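Local structure of conserved hypothetical protein (Sulfolobus solfataricus, 2FNA) at residues A[293-298]-A[326-331]; A[272-277]-A[347-352]; A[237-242]-A[265-270]. The protein is an archaeal AAA+ ATPase that binds ADP in its P-loop domain and probably hydrolyses ATP, though its cellular role is not established. One frame throughout, in Å; residues are numbered along the deposited sequence.

Contact 1: residues A[293-298]-A[326-331]; sequences LNIMRT and YNYLTQ. With EDO (1,2-ethanediol), chain J.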
ATOM      1  N   LEU A 293      19.875  -0.733 -10.776  1.00 39.70           N
ATOM      2  CA  LEU A 293      19.426  -1.078 -12.131  1.00 40.30           C
ATOM      3  C   LEU A 293      20.062  -2.394 -12.586  1.00 39.11           C
ATOM      4  O   LEU A 293      19.401  -3.246 -13.191  1.00 38.10           O
ATOM      5  CB  LEU A 293      19.758   0.034 -13.144  1.00 41.58           C
ATOM      6  CG  LEU A 293      18.790   1.220 -13.154  1.00 49.44           C
ATOM      7  CD1 LEU A 293      19.443   2.465 -13.732  1.00 47.25           C
ATOM      8  CD2 LEU A 293      17.492   0.866 -13.911  1.00 55.83           C
ATOM      9  N   ASN A 294      21.347  -2.548 -12.292  1.00 37.40           N
ATOM     10  CA  ASN A 294      22.083  -3.739 -12.676  1.00 37.63           C
ATOM     11  C   ASN A 294      21.534  -4.981 -11.972  1.00 36.26           C
ATOM     12  O   ASN A 294      21.332  -6.020 -12.600  1.00 36.30           O
ATOM     13  CB  ASN A 294      23.557  -3.563 -12.345  1.00 36.61           C
ATOM     14  CG  ASN A 294      24.417  -4.631 -12.960  1.00 42.30           C
ATOM     15  OD1 ASN A 294      24.383  -5.793 -12.540  1.00 39.15           O
ATOM     16  ND2 ASN A 294      25.206  -4.245 -13.957  1.00 35.00           N
ATOM     17  N   ILE A 295      21.311  -4.871 -10.669  1.00 36.02           N
ATOM     18  CA  ILE A 295      20.760  -5.975  -9.868  1.00 35.77           C
ATOM     19  C   ILE A 295      19.415  -6.449 -10.411  1.00 36.51           C
ATOM     20  O   ILE A 295      19.165  -7.655 -10.471  1.00 35.28           O
ATOM     21  CB  ILE A 295      20.585  -5.571  -8.389  1.00 34.67           C
ATOM     22  CG1 ILE A 295      21.957  -5.518  -7.679  1.00 37.73           C
ATOM     23  CG2 ILE A 295      19.614  -6.531  -7.676  1.00 37.85           C
ATOM     24  CD1 ILE A 295      21.934  -4.912  -6.289  1.00 34.76           C
HETATM   25  N   MSE A 296      18.546  -5.507 -10.791  1.00 36.89           N
HETATM   26  CA  MSE A 296      17.179  -5.865 -11.214  1.00 35.99           C
HETATM   27  C   MSE A 296      17.155  -6.527 -12.582  1.00 35.47           C
HETATM   28  O   MSE A 296      16.401  -7.482 -12.820  1.00 35.72           O
HETATM   29  CB  MSE A 296      16.271  -4.640 -11.208  1.00 35.11           C
HETATM   30  CG  MSE A 296      15.944  -4.126  -9.830  1.00 34.37           C
HETATM   31 SE   MSE A 296      15.120  -5.466  -8.655  0.75 30.92          SE
HETATM   32  CE  MSE A 296      13.582  -5.859  -9.665  1.00 36.64           C
ATOM     33  N   ARG A 297      17.965  -6.002 -13.488  1.00 36.15           N
ATOM     34  CA  ARG A 297      18.176  -6.639 -14.775  1.00 37.69           C
ATOM     35  C   ARG A 297      18.749  -8.036 -14.576  1.00 37.18           C
ATOM     36  O   ARG A 297      18.313  -8.992 -15.215  1.00 38.71           O
ATOM     37  CB  ARG A 297      19.094  -5.781 -15.640  1.00 38.80           C
ATOM     38  CG  ARG A 297      18.439  -4.471 -16.074  1.00 45.21           C
ATOM     39  CD  ARG A 297      19.394  -3.559 -16.848  1.00 42.86           C
ATOM     40  NE  ARG A 297      18.877  -2.189 -16.879  1.00 55.99           N
ATOM     41  CZ  ARG A 297      19.528  -1.137 -17.372  1.00 60.24           C
ATOM     42  NH1 ARG A 297      20.740  -1.278 -17.900  1.00 64.87           N
ATOM     43  NH2 ARG A 297      18.960   0.069 -17.338  1.00 59.58           N
ATOM     44  N   THR A 298      19.712  -8.155 -13.674  1.00 37.34           N
ATOM     45  CA  THR A 298      20.335  -9.451 -13.384  1.00 37.48           C
ATOM     46  C   THR A 298      19.314 -10.446 -12.845  1.00 38.57           C
ATOM     47  O   THR A 298      19.307 -11.620 -13.235  1.00 38.47           O
ATOM     48  CB  THR A 298      21.522  -9.311 -12.393  1.00 38.12           C
ATOM     49  OG1 THR A 298      22.504  -8.447 -12.963  1.00 31.49           O
ATOM     50  CG2 THR A 298      22.157 -10.669 -12.077  1.00 35.81           C
ATOM     51  N   TYR A 326      24.798  -7.214   0.298  1.00 45.86           N
ATOM     52  CA  TYR A 326      23.781  -7.538   1.280  1.00 48.49           C
ATOM     53  C   TYR A 326      22.807  -6.378   1.465  1.00 48.61           C
ATOM     54  O   TYR A 326      21.589  -6.576   1.513  1.00 48.46           O
ATOM     55  CB  TYR A 326      24.448  -7.871   2.620  1.00 51.01           C
ATOM     56  CG  TYR A 326      23.475  -8.180   3.747  1.00 55.97           C
ATOM     57  CD1 TYR A 326      22.913  -9.451   3.880  1.00 59.45           C
ATOM     58  CD2 TYR A 326      23.123  -7.205   4.684  1.00 58.84           C
ATOM     59  CE1 TYR A 326      22.028  -9.744   4.908  1.00 59.27           C
ATOM     60  CE2 TYR A 326      22.238  -7.488   5.714  1.00 60.59           C
ATOM     61  CZ  TYR A 326      21.695  -8.760   5.821  1.00 60.87           C
ATOM     62  OH  TYR A 326      20.813  -9.051   6.840  1.00 61.32           O
ATOM     63  N   ASN A 327      23.352  -5.168   1.579  1.00 47.20           N
ATOM     64  CA  ASN A 327      22.534  -3.971   1.792  1.00 45.29           C
ATOM     65  C   ASN A 327      21.620  -3.672   0.598  1.00 42.31           C
ATOM     66  O   ASN A 327      20.466  -3.301   0.791  1.00 38.70           O
ATOM     67  CB  ASN A 327      23.435  -2.769   2.119  1.00 47.47           C
ATOM     68  CG  ASN A 327      22.691  -1.430   2.096  1.00 50.62           C
ATOM     69  OD1 ASN A 327      21.707  -1.227   2.818  1.00 55.41           O
ATOM     70  ND2 ASN A 327      23.195  -0.491   1.289  1.00 56.95           N
ATOM     71  N   TYR A 328      22.131  -3.825  -0.624  1.00 41.15           N
ATOM     72  CA  TYR A 328      21.314  -3.600  -1.827  1.00 40.42           C
ATOM     73  C   TYR A 328      20.146  -4.604  -1.917  1.00 38.58           C
ATOM     74  O   TYR A 328      18.999  -4.233  -2.175  1.00 38.88           O
ATOM     75  CB  TYR A 328      22.174  -3.690  -3.093  1.00 41.55           C
ATOM     76  CG  TYR A 328      23.371  -2.759  -3.144  1.00 42.57           C
ATOM     77  CD1 TYR A 328      23.276  -1.441  -2.702  1.00 41.91           C
ATOM     78  CD2 TYR A 328      24.586  -3.183  -3.692  1.00 43.26           C
ATOM     79  CE1 TYR A 328      24.365  -0.579  -2.765  1.00 43.94           C
ATOM     80  CE2 TYR A 328      25.688  -2.322  -3.762  1.00 42.46           C
ATOM     81  CZ  TYR A 328      25.565  -1.020  -3.298  1.00 42.83           C
ATOM     82  OH  TYR A 328      26.635  -0.149  -3.352  1.00 45.70           O
ATOM     83  N   LEU A 329      20.431  -5.882  -1.703  1.00 36.84           N
ATOM     84  CA  LEU A 329      19.378  -6.893  -1.730  1.00 36.36           C
ATOM     85  C   LEU A 329      18.406  -6.743  -0.574  1.00 36.83           C
ATOM     86  O   LEU A 329      17.221  -6.952  -0.751  1.00 37.33           O
ATOM     87  CB  LEU A 329      19.966  -8.312  -1.757  1.00 38.10           C
ATOM     88  CG  LEU A 329      20.793  -8.619  -3.003  1.00 36.83           C
ATOM     89  CD1 LEU A 329      21.511  -9.962  -2.859  1.00 38.64           C
ATOM     90  CD2 LEU A 329      19.921  -8.582  -4.251  1.00 39.76           C
ATOM     91  N   THR A 330      18.893  -6.382   0.603  1.00 39.02           N
ATOM     92  CA  THR A 330      18.018  -6.135   1.764  1.00 39.15           C
ATOM     93  C   THR A 330      17.043  -4.989   1.526  1.00 38.01           C
ATOM     94  O   THR A 330      15.882  -5.074   1.913  1.00 39.83           O
ATOM     95  CB  THR A 330      18.849  -5.815   3.033  1.00 38.98           C
ATOM     96  OG1 THR A 330      19.591  -6.978   3.398  1.00 41.08           O
ATOM     97  CG2 THR A 330      17.943  -5.391   4.213  1.00 41.44           C
ATOM     98  N   GLN A 331      17.528  -3.904   0.923  1.00 35.18           N
ATOM     99  CA  GLN A 331      16.672  -2.781   0.618  1.00 36.86           C
ATOM    100  C   GLN A 331      15.576  -3.194  -0.393  1.00 36.06           C
ATOM    101  O   GLN A 331      14.393  -2.884  -0.207  1.00 37.06           O
ATOM    102  CB  GLN A 331      17.508  -1.602   0.108  1.00 37.38           C
ATOM    103  CG  GLN A 331      18.328  -0.917   1.193  1.00 38.84           C
ATOM    104  CD  GLN A 331      17.448  -0.405   2.330  1.00 42.17           C
ATOM    105  OE1 GLN A 331      16.675   0.530   2.152  1.00 38.25           O
ATOM    106  NE2 GLN A 331      17.550  -1.036   3.492  1.00 40.64           N
TER
HETATM  107  C1  EDO J 506      15.277   0.073 -17.013  1.00 67.82           C
HETATM  108  O1  EDO J 506      15.544   1.024 -18.052  1.00 66.21           O
HETATM  109  C2  EDO J 506      14.722  -1.217 -17.612  1.00 64.75           C
HETATM  110  O2  EDO J 506      15.739  -2.223 -17.660  1.00 66.91           O
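Ile295 carries the apolar contact between 293-298 and 326-331, sending its two branches to neighbouring residues of the facing helix. Its CD1 lies 3.4 Å from Tyr328 CB, a close approach, and reaches on to the first ring atoms, 4.1 Å from Tyr328 CG; the two side chains cross at about a right angle. The other branch, CG2, points back from the far side of CB relative to the backbone N and rests 4.0 Å from Leu329 CD2. The CA atoms of Ile295 and Leu329 are 8.3 Å apart, and the interface between these segments is made of apolar side-chain atoms, all three residues being buried.

The hydrogen bonds near the interface stay within each helix or run to outside partners. The near part of the Tyr328 ring stays beside Ile295 CD1 while its far end leads away, to where OH is hydrogen-bonded to Arg291 NH1. Thr298 OG1 returns to Asn294 O at 2.7 Å, above the carbonyl plane, while Thr298 N bonds the same oxygen from the opposite face.

Both helices belong to the winged helix-turn-helix unit related to the C-terminal domain of MCM proteins. Val308 of helix 305-316 and Leu332 further along helix 322-334 also pack on Ile295. Tyr292 meets the Tyr328 ring edge-to-face, and Ile338 of strand 338-340 touches Leu329, joining the helical pair to the two-stranded wing.

Contact 2: residues A[272-277]-A[347-352]; sequences KLILKE and PSEPLI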
ATOM      1  N   LYS A 272       5.845   1.166 -17.818  1.00 32.62           N
ATOM      2  CA  LYS A 272       5.987   2.599 -17.518  1.00 32.09           C
ATOM      3  C   LYS A 272       5.755   2.860 -16.037  1.00 32.35           C
ATOM      4  O   LYS A 272       6.555   3.530 -15.355  1.00 32.02           O
ATOM      5  CB  LYS A 272       5.001   3.421 -18.346  1.00 32.76           C
ATOM      6  CG  LYS A 272       5.592   4.024 -19.623  1.00 35.05           C
ATOM      7  CD  LYS A 272       4.516   4.754 -20.432  1.00 39.74           C
ATOM      8  N   LEU A 273       4.656   2.320 -15.525  1.00 30.95           N
ATOM      9  CA  LEU A 273       4.358   2.501 -14.120  1.00 30.86           C
ATOM     10  C   LEU A 273       5.399   1.857 -13.211  1.00 30.10           C
ATOM     11  O   LEU A 273       5.885   2.487 -12.299  1.00 32.25           O
ATOM     12  CB  LEU A 273       2.951   2.014 -13.813  1.00 31.07           C
ATOM     13  CG  LEU A 273       2.441   2.359 -12.411  1.00 35.37           C
ATOM     14  CD1 LEU A 273       2.518   3.833 -12.135  1.00 39.08           C
ATOM     15  CD2 LEU A 273       0.979   1.863 -12.301  1.00 39.39           C
ATOM     16  N   ILE A 274       5.799   0.623 -13.486  1.00 32.90           N
ATOM     17  CA  ILE A 274       6.832  -0.025 -12.677  1.00 32.76           C
ATOM     18  C   ILE A 274       8.147   0.758 -12.638  1.00 34.85           C
ATOM     19  O   ILE A 274       8.743   0.923 -11.582  1.00 33.08           O
ATOM     20  CB  ILE A 274       7.082  -1.468 -13.143  1.00 33.19           C
ATOM     21  CG1 ILE A 274       5.876  -2.333 -12.779  1.00 31.33           C
ATOM     22  CG2 ILE A 274       8.407  -2.043 -12.553  1.00 34.77           C
ATOM     23  CD1 ILE A 274       5.656  -3.527 -13.649  1.00 36.36           C
ATOM     24  N   LEU A 275       8.601   1.240 -13.784  1.00 35.19           N
ATOM     25  CA  LEU A 275       9.882   1.963 -13.854  1.00 36.15           C
ATOM     26  C   LEU A 275       9.808   3.353 -13.186  1.00 34.99           C
ATOM     27  O   LEU A 275      10.806   3.847 -12.656  1.00 36.24           O
ATOM     28  CB  LEU A 275      10.322   2.102 -15.313  1.00 35.49           C
ATOM     29  CG  LEU A 275      10.741   0.807 -16.024  1.00 34.14           C
ATOM     30  CD1 LEU A 275      11.101   1.053 -17.480  1.00 34.46           C
ATOM     31  CD2 LEU A 275      11.875   0.149 -15.324  1.00 31.86           C
ATOM     32  N   LYS A 276       8.628   3.968 -13.193  1.00 33.28           N
ATOM     33  CA  LYS A 276       8.430   5.198 -12.452  1.00 35.21           C
ATOM     34  C   LYS A 276       8.514   4.932 -10.939  1.00 36.18           C
ATOM     35  O   LYS A 276       9.106   5.707 -10.184  1.00 36.31           O
ATOM     36  CB  LYS A 276       7.092   5.823 -12.797  1.00 36.16           C
ATOM     37  CG  LYS A 276       6.956   7.256 -12.286  1.00 37.88           C
ATOM     38  CD  LYS A 276       5.525   7.665 -12.124  1.00 44.78           C
ATOM     39  CE  LYS A 276       5.425   9.152 -11.879  1.00 55.66           C
ATOM     40  NZ  LYS A 276       6.494   9.637 -10.933  1.00 59.32           N
ATOM     41  N   GLU A 277       7.895   3.835 -10.512  1.00 35.68           N
ATOM     42  CA  GLU A 277       7.975   3.383  -9.123  1.00 36.10           C
ATOM     43  C   GLU A 277       9.415   3.000  -8.734  1.00 35.26           C
ATOM     44  O   GLU A 277       9.827   3.159  -7.580  1.00 35.90           O
ATOM     45  CB  GLU A 277       7.025   2.203  -8.924  1.00 33.05           C
ATOM     46  CG  GLU A 277       5.560   2.653  -8.932  1.00 36.16           C
ATOM     47  CD  GLU A 277       4.573   1.527  -8.919  1.00 33.13           C
ATOM     48  OE1 GLU A 277       4.967   0.349  -9.088  1.00 35.94           O
ATOM     49  OE2 GLU A 277       3.372   1.824  -8.758  1.00 41.58           O
ATOM     50  N   PRO A 347      11.990 -11.308  -8.931  1.00 35.72           N
ATOM     51  CA  PRO A 347      11.100 -10.154  -8.897  1.00 34.50           C
ATOM     52  C   PRO A 347       9.801 -10.587  -8.274  1.00 34.39           C
ATOM     53  O   PRO A 347       9.413 -11.733  -8.438  1.00 34.61           O
ATOM     54  CB  PRO A 347      10.931  -9.811 -10.373  1.00 33.96           C
ATOM     55  CG  PRO A 347      12.239 -10.252 -10.983  1.00 37.58           C
ATOM     56  CD  PRO A 347      12.458 -11.563 -10.304  1.00 36.85           C
ATOM     57  N   SER A 348       9.157  -9.694  -7.533  1.00 35.60           N
ATOM     58  CA  SER A 348       8.026 -10.071  -6.731  1.00 34.19           C
ATOM     59  C   SER A 348       6.744 -10.364  -7.543  1.00 35.56           C
ATOM     60  O   SER A 348       5.789 -10.907  -7.017  1.00 38.84           O
ATOM     61  CB  SER A 348       7.815  -8.986  -5.691  1.00 34.39           C
ATOM     62  OG  SER A 348       7.609  -7.743  -6.336  1.00 41.85           O
ATOM     63  N   GLU A 349       6.712  -9.975  -8.814  1.00 37.84           N
ATOM     64  CA  GLU A 349       5.659 -10.392  -9.749  1.00 36.50           C
ATOM     65  C   GLU A 349       6.172 -10.312 -11.220  1.00 34.43           C
ATOM     66  O   GLU A 349       7.146  -9.637 -11.501  1.00 33.40           O
ATOM     67  CB  GLU A 349       4.373  -9.574  -9.526  1.00 37.30           C
ATOM     68  CG  GLU A 349       4.458  -8.096  -9.847  1.00 38.60           C
ATOM     69  CD  GLU A 349       3.946  -7.721 -11.246  1.00 38.04           C
ATOM     70  OE1 GLU A 349       3.457  -8.603 -12.021  1.00 38.09           O
ATOM     71  OE2 GLU A 349       4.049  -6.526 -11.563  1.00 34.87           O
ATOM     72  N   PRO A 350       5.534 -11.042 -12.144  1.00 33.56           N
ATOM     73  CA  PRO A 350       6.029 -11.232 -13.499  1.00 34.20           C
ATOM     74  C   PRO A 350       6.291  -9.971 -14.296  1.00 31.94           C
ATOM     75  O   PRO A 350       7.218  -9.928 -15.084  1.00 32.76           O
ATOM     76  CB  PRO A 350       4.887 -11.983 -14.164  1.00 36.58           C
ATOM     77  CG  PRO A 350       4.242 -12.689 -13.060  1.00 36.07           C
ATOM     78  CD  PRO A 350       4.302 -11.808 -11.919  1.00 36.25           C
ATOM     79  N   LEU A 351       5.487  -8.946 -14.128  1.00 30.03           N
ATOM     80  CA  LEU A 351       5.734  -7.759 -14.925  1.00 29.90           C
ATOM     81  C   LEU A 351       6.902  -6.894 -14.427  1.00 31.85           C
ATOM     82  O   LEU A 351       7.439  -6.061 -15.174  1.00 30.10           O
ATOM     83  CB  LEU A 351       4.448  -6.972 -15.080  1.00 30.57           C
ATOM     84  CG  LEU A 351       3.303  -7.698 -15.758  1.00 32.95           C
ATOM     85  CD1 LEU A 351       2.302  -6.696 -16.315  1.00 39.37           C
ATOM     86  CD2 LEU A 351       3.787  -8.675 -16.861  1.00 34.91           C
ATOM     87  N   ILE A 352       7.331  -7.101 -13.185  1.00 33.19           N
ATOM     88  CA  ILE A 352       8.599  -6.519 -12.741  1.00 32.63           C
ATOM     89  C   ILE A 352       9.788  -7.215 -13.443  1.00 34.83           C
ATOM     90  O   ILE A 352      10.760  -6.563 -13.816  1.00 35.70           O
ATOM     91  CB  ILE A 352       8.773  -6.602 -11.234  1.00 32.19           C
ATOM     92  CG1 ILE A 352       7.682  -5.812 -10.540  1.00 32.70           C
ATOM     93  CG2 ILE A 352      10.130  -6.042 -10.839  1.00 28.81           C
ATOM     94  CD1 ILE A 352       7.762  -5.863  -9.063  1.00 38.05           C
TER
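Ile274 swings CG1 to the far side from its carbonyl carbon (chi1 -70°) and keeps its chain extended to CD1 (chi2 153°), which carries that methyl across to the start of helix 350-355. From the other segment, Glu349 tucks CG in over its own backbone (chi1 66°) and turns again about CB-CG, folding the carboxylate back over the first turn of that helix. Leu351 N donates to Glu349 OE1 at 2.9 Å, in a nearly straight bond that meets the oxygen from above the carboxylate plane. Glu349 occupies the N-cap position of helix 350-355, and this is its capping bond. Its other oxygen, OE2, accepts from Trp245 NE1, so both oxygens of this buried carboxylate are engaged and its rotation is restrained.

The capped turn follows strand 345-347 of the winged-helix hairpin and faces the long helix 259-282, so the C-terminal helix is packed back against a helix that comes earlier in the chain.

Ile274 CD1 settles 3.5 Å from Leu351 O and 3.9 Å from Leu351 CB, against backbone and side chain together. The same methyl comes within 4.0 Å of Glu349 OE2. Its companion CG2 lies 4.3 Å from Ile352 CG1, a looser apposition. Trp337 and Ala355 also touch the Ile274 side chain, while Trp245 packs on both Ile274 and Leu351.

Contact 3: residues A[237-242]-A[265-270]; sequences EKIGGI and QTLEYA. With EDO (1,2-ethanediol), chain G.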
ATOM      1  N   GLU A 237      -0.801 -16.189 -18.739  1.00 39.11           N
ATOM      2  CA  GLU A 237       0.605 -16.446 -19.053  1.00 42.61           C
ATOM      3  C   GLU A 237       1.359 -15.148 -19.307  1.00 40.81           C
ATOM      4  O   GLU A 237       2.493 -15.019 -18.883  1.00 42.30           O
ATOM      5  CB  GLU A 237       0.753 -17.400 -20.248  1.00 42.17           C
ATOM      6  CG  GLU A 237       0.468 -18.880 -19.893  1.00 47.98           C
ATOM      7  CD  GLU A 237      -0.082 -19.755 -21.057  1.00 49.47           C
ATOM      8  OE1 GLU A 237      -0.246 -19.276 -22.219  1.00 52.25           O
ATOM      9  OE2 GLU A 237      -0.358 -20.956 -20.781  1.00 66.34           O
ATOM     10  N   LYS A 238       0.712 -14.179 -19.960  1.00 39.86           N
ATOM     11  CA  LYS A 238       1.374 -12.937 -20.387  1.00 39.99           C
ATOM     12  C   LYS A 238       1.362 -11.827 -19.322  1.00 38.85           C
ATOM     13  O   LYS A 238       2.328 -11.074 -19.184  1.00 37.36           O
ATOM     14  CB  LYS A 238       0.720 -12.414 -21.672  1.00 40.42           C
ATOM     15  CG  LYS A 238       1.191 -13.080 -22.968  1.00 48.25           C
ATOM     16  CD  LYS A 238       2.481 -12.440 -23.498  1.00 53.06           C
ATOM     17  CE  LYS A 238       2.514 -12.384 -25.018  1.00 62.60           C
ATOM     18  NZ  LYS A 238       2.201 -13.697 -25.657  1.00 62.10           N
ATOM     19  N   ILE A 239       0.252 -11.711 -18.596  1.00 37.31           N
ATOM     20  CA  ILE A 239       0.030 -10.604 -17.666  1.00 36.25           C
ATOM     21  C   ILE A 239       0.361 -11.013 -16.231  1.00 37.36           C
ATOM     22  O   ILE A 239       0.836 -10.195 -15.438  1.00 36.04           O
ATOM     23  CB  ILE A 239      -1.465 -10.117 -17.715  1.00 37.87           C
ATOM     24  CG1 ILE A 239      -1.830  -9.609 -19.121  1.00 39.42           C
ATOM     25  CG2 ILE A 239      -1.745  -9.050 -16.630  1.00 35.94           C
ATOM     26  CD1 ILE A 239      -0.898  -8.568 -19.630  1.00 41.26           C
ATOM     27  N   GLY A 240       0.047 -12.262 -15.892  1.00 38.76           N
ATOM     28  CA  GLY A 240       0.259 -12.790 -14.547  1.00 37.86           C
ATOM     29  C   GLY A 240      -0.933 -12.512 -13.649  1.00 37.85           C
ATOM     30  O   GLY A 240      -2.021 -12.170 -14.126  1.00 40.17           O
ATOM     31  N   GLY A 241      -0.720 -12.678 -12.343  1.00 36.78           N
ATOM     32  CA  GLY A 241      -1.811 -12.679 -11.366  1.00 34.63           C
ATOM     33  C   GLY A 241      -2.114 -11.382 -10.639  1.00 32.48           C
ATOM     34  O   GLY A 241      -3.063 -11.318  -9.857  1.00 33.45           O
ATOM     35  N   ILE A 242      -1.330 -10.336 -10.841  1.00 34.29           N
ATOM     36  CA  ILE A 242      -1.596  -9.086 -10.114  1.00 32.67           C
ATOM     37  C   ILE A 242      -2.960  -8.524 -10.506  1.00 34.31           C
ATOM     38  O   ILE A 242      -3.198  -8.249 -11.684  1.00 33.07           O
ATOM     39  CB  ILE A 242      -0.466  -8.058 -10.320  1.00 34.97           C
ATOM     40  CG1 ILE A 242       0.809  -8.548  -9.595  1.00 39.13           C
ATOM     41  CG2 ILE A 242      -0.874  -6.635  -9.889  1.00 32.98           C
ATOM     42  CD1 ILE A 242       0.722  -8.587  -8.077  1.00 34.66           C
ATOM     43  N   GLN A 265      -0.918  -3.147 -24.789  1.00 33.51           N
ATOM     44  CA  GLN A 265      -1.177  -1.901 -24.074  1.00 34.86           C
ATOM     45  C   GLN A 265      -1.010  -2.061 -22.552  1.00 31.35           C
ATOM     46  O   GLN A 265      -0.487  -1.157 -21.861  1.00 31.29           O
ATOM     47  CB  GLN A 265      -2.570  -1.367 -24.407  1.00 36.88           C
ATOM     48  CG  GLN A 265      -2.892  -0.076 -23.684  1.00 45.03           C
ATOM     49  CD  GLN A 265      -3.918   0.767 -24.416  1.00 59.87           C
ATOM     50  OE1 GLN A 265      -4.175   0.565 -25.602  1.00 64.88           O
ATOM     51  NE2 GLN A 265      -4.503   1.729 -23.708  1.00 64.59           N
ATOM     52  N   THR A 266      -1.427  -3.207 -22.028  1.00 33.54           N
ATOM     53  CA  THR A 266      -1.294  -3.486 -20.580  1.00 32.62           C
ATOM     54  C   THR A 266       0.162  -3.621 -20.185  1.00 31.16           C
ATOM     55  O   THR A 266       0.623  -3.011 -19.208  1.00 33.23           O
ATOM     56  CB  THR A 266      -2.017  -4.773 -20.170  1.00 31.77           C
ATOM     57  OG1 THR A 266      -3.414  -4.667 -20.468  1.00 36.81           O
ATOM     58  CG2 THR A 266      -1.856  -5.010 -18.675  1.00 36.01           C
ATOM     59  N   LEU A 267       0.880  -4.434 -20.944  1.00 29.66           N
ATOM     60  CA  LEU A 267       2.331  -4.541 -20.787  1.00 29.48           C
ATOM     61  C   LEU A 267       3.050  -3.211 -20.850  1.00 29.20           C
ATOM     62  O   LEU A 267       3.891  -2.934 -20.000  1.00 29.89           O
ATOM     63  CB  LEU A 267       2.892  -5.490 -21.816  1.00 30.52           C
ATOM     64  CG  LEU A 267       2.404  -6.935 -21.647  1.00 32.95           C
ATOM     65  CD1 LEU A 267       3.080  -7.813 -22.695  1.00 37.52           C
ATOM     66  CD2 LEU A 267       2.678  -7.476 -20.266  1.00 38.62           C
ATOM     67  N   GLU A 268       2.719  -2.356 -21.815  1.00 30.73           N
ATOM     68  CA  GLU A 268       3.441  -1.079 -21.927  1.00 32.07           C
ATOM     69  C   GLU A 268       3.101  -0.129 -20.777  1.00 31.00           C
ATOM     70  O   GLU A 268       3.986   0.573 -20.265  1.00 30.41           O
ATOM     71  CB  GLU A 268       3.218  -0.400 -23.292  1.00 34.61           C
ATOM     72  CG  GLU A 268       3.586  -1.255 -24.510  1.00 46.38           C
ATOM     73  CD  GLU A 268       5.020  -1.837 -24.480  1.00 60.66           C
ATOM     74  OE1 GLU A 268       5.973  -1.106 -24.095  1.00 57.08           O
ATOM     75  OE2 GLU A 268       5.180  -3.032 -24.867  1.00 70.77           O
ATOM     76  N   TYR A 269       1.828  -0.115 -20.359  1.00 30.30           N
ATOM     77  CA  TYR A 269       1.384   0.659 -19.211  1.00 31.63           C
ATOM     78  C   TYR A 269       2.045   0.161 -17.920  1.00 33.72           C
ATOM     79  O   TYR A 269       2.545   0.971 -17.122  1.00 35.03           O
ATOM     80  CB  TYR A 269      -0.162   0.653 -19.078  1.00 33.95           C
ATOM     81  CG  TYR A 269      -0.686   1.119 -17.723  1.00 37.16           C
ATOM     82  CD1 TYR A 269      -0.583   2.451 -17.321  1.00 38.58           C
ATOM     83  CD2 TYR A 269      -1.304   0.224 -16.848  1.00 39.20           C
ATOM     84  CE1 TYR A 269      -1.047   2.864 -16.072  1.00 33.34           C
ATOM     85  CE2 TYR A 269      -1.787   0.633 -15.622  1.00 38.01           C
ATOM     86  CZ  TYR A 269      -1.653   1.955 -15.237  1.00 41.19           C
ATOM     87  OH  TYR A 269      -2.126   2.356 -14.002  1.00 43.22           O
ATOM     88  N   ALA A 270       2.049  -1.159 -17.704  1.00 34.31           N
ATOM     89  CA  ALA A 270       2.755  -1.757 -16.561  1.00 32.03           C
ATOM     90  C   ALA A 270       4.214  -1.358 -16.520  1.00 30.54           C
ATOM     91  O   ALA A 270       4.700  -0.888 -15.497  1.00 32.02           O
ATOM     92  CB  ALA A 270       2.642  -3.276 -16.589  1.00 33.45           C
TER
HETATM   93  C1  EDO G 503      -3.743  -0.737 -11.627  1.00 59.37           C
HETATM   94  O1  EDO G 503      -2.654   0.174 -11.382  1.00 65.45           O
HETATM   95  C2  EDO G 503      -4.457  -0.391 -12.942  1.00 62.07           C
HETATM   96  O2  EDO G 503      -5.873  -0.309 -12.727  1.00 60.94           O
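Ile239 meets Thr266 and Leu267 through the far end of its side chain. At CB the chain forks, and CG1 leaves on the side of the backbone N (chi1 -61°). A further bend at chi2 (-54°) leads to CD1, the atom that makes the contact. This methyl is 3.8 Å from Thr266 CG2 and equally 3.8 Å from Leu267 CD2, touching two successive residues of the facing helix. It runs nearly perpendicular to the side chain of Thr266, which turns its methyl to the interface while its OG1 bonds back to Ala262 O.

Here the end of helix 232-239 packs on the long helix 259-282. These helices follow strand 202-206, an outermost strand of the parallel sheet, consistent with the helical lid that follows the core in AAA+ proteins. Gly240 terminates the shorter helix with a positive phi of 88°, and the chain continues through Gly241 to Ile242, the N-cap residue of helix 243-256. That intervening helix adds Trp245 against Ile239 and Phe249 against Thr266.

Leu267 CD2 also lies against backbone, 3.8 Å from Lys238 O. On another side of helix 259-282, the ring of Tyr269 stacks with that of Tyr248, and an ethanediol, probably from the crystallisation liquor, sits at the Tyr269 ring edge.

Contact 3 closes first along the chain, and contact 1 is nested within the loop closed by contact 2. Helix 259-282 supplies a segment to both contact 3 and contact 2, whose centres are about 10 Å apart; Leu351 bridges them by packing on Ala270 and on the backbone of Lys238 and Ile239. The centres of contacts 1 and 2 are about 14 Å apart, and the two touch where Met296, a selenomethionine, meets Ile352; those of contacts 1 and 3 are about 23 Å apart. Together the contacts pack the C-terminal winged-helix unit, through helix 350-355, against the helices that follow the ATP-binding core.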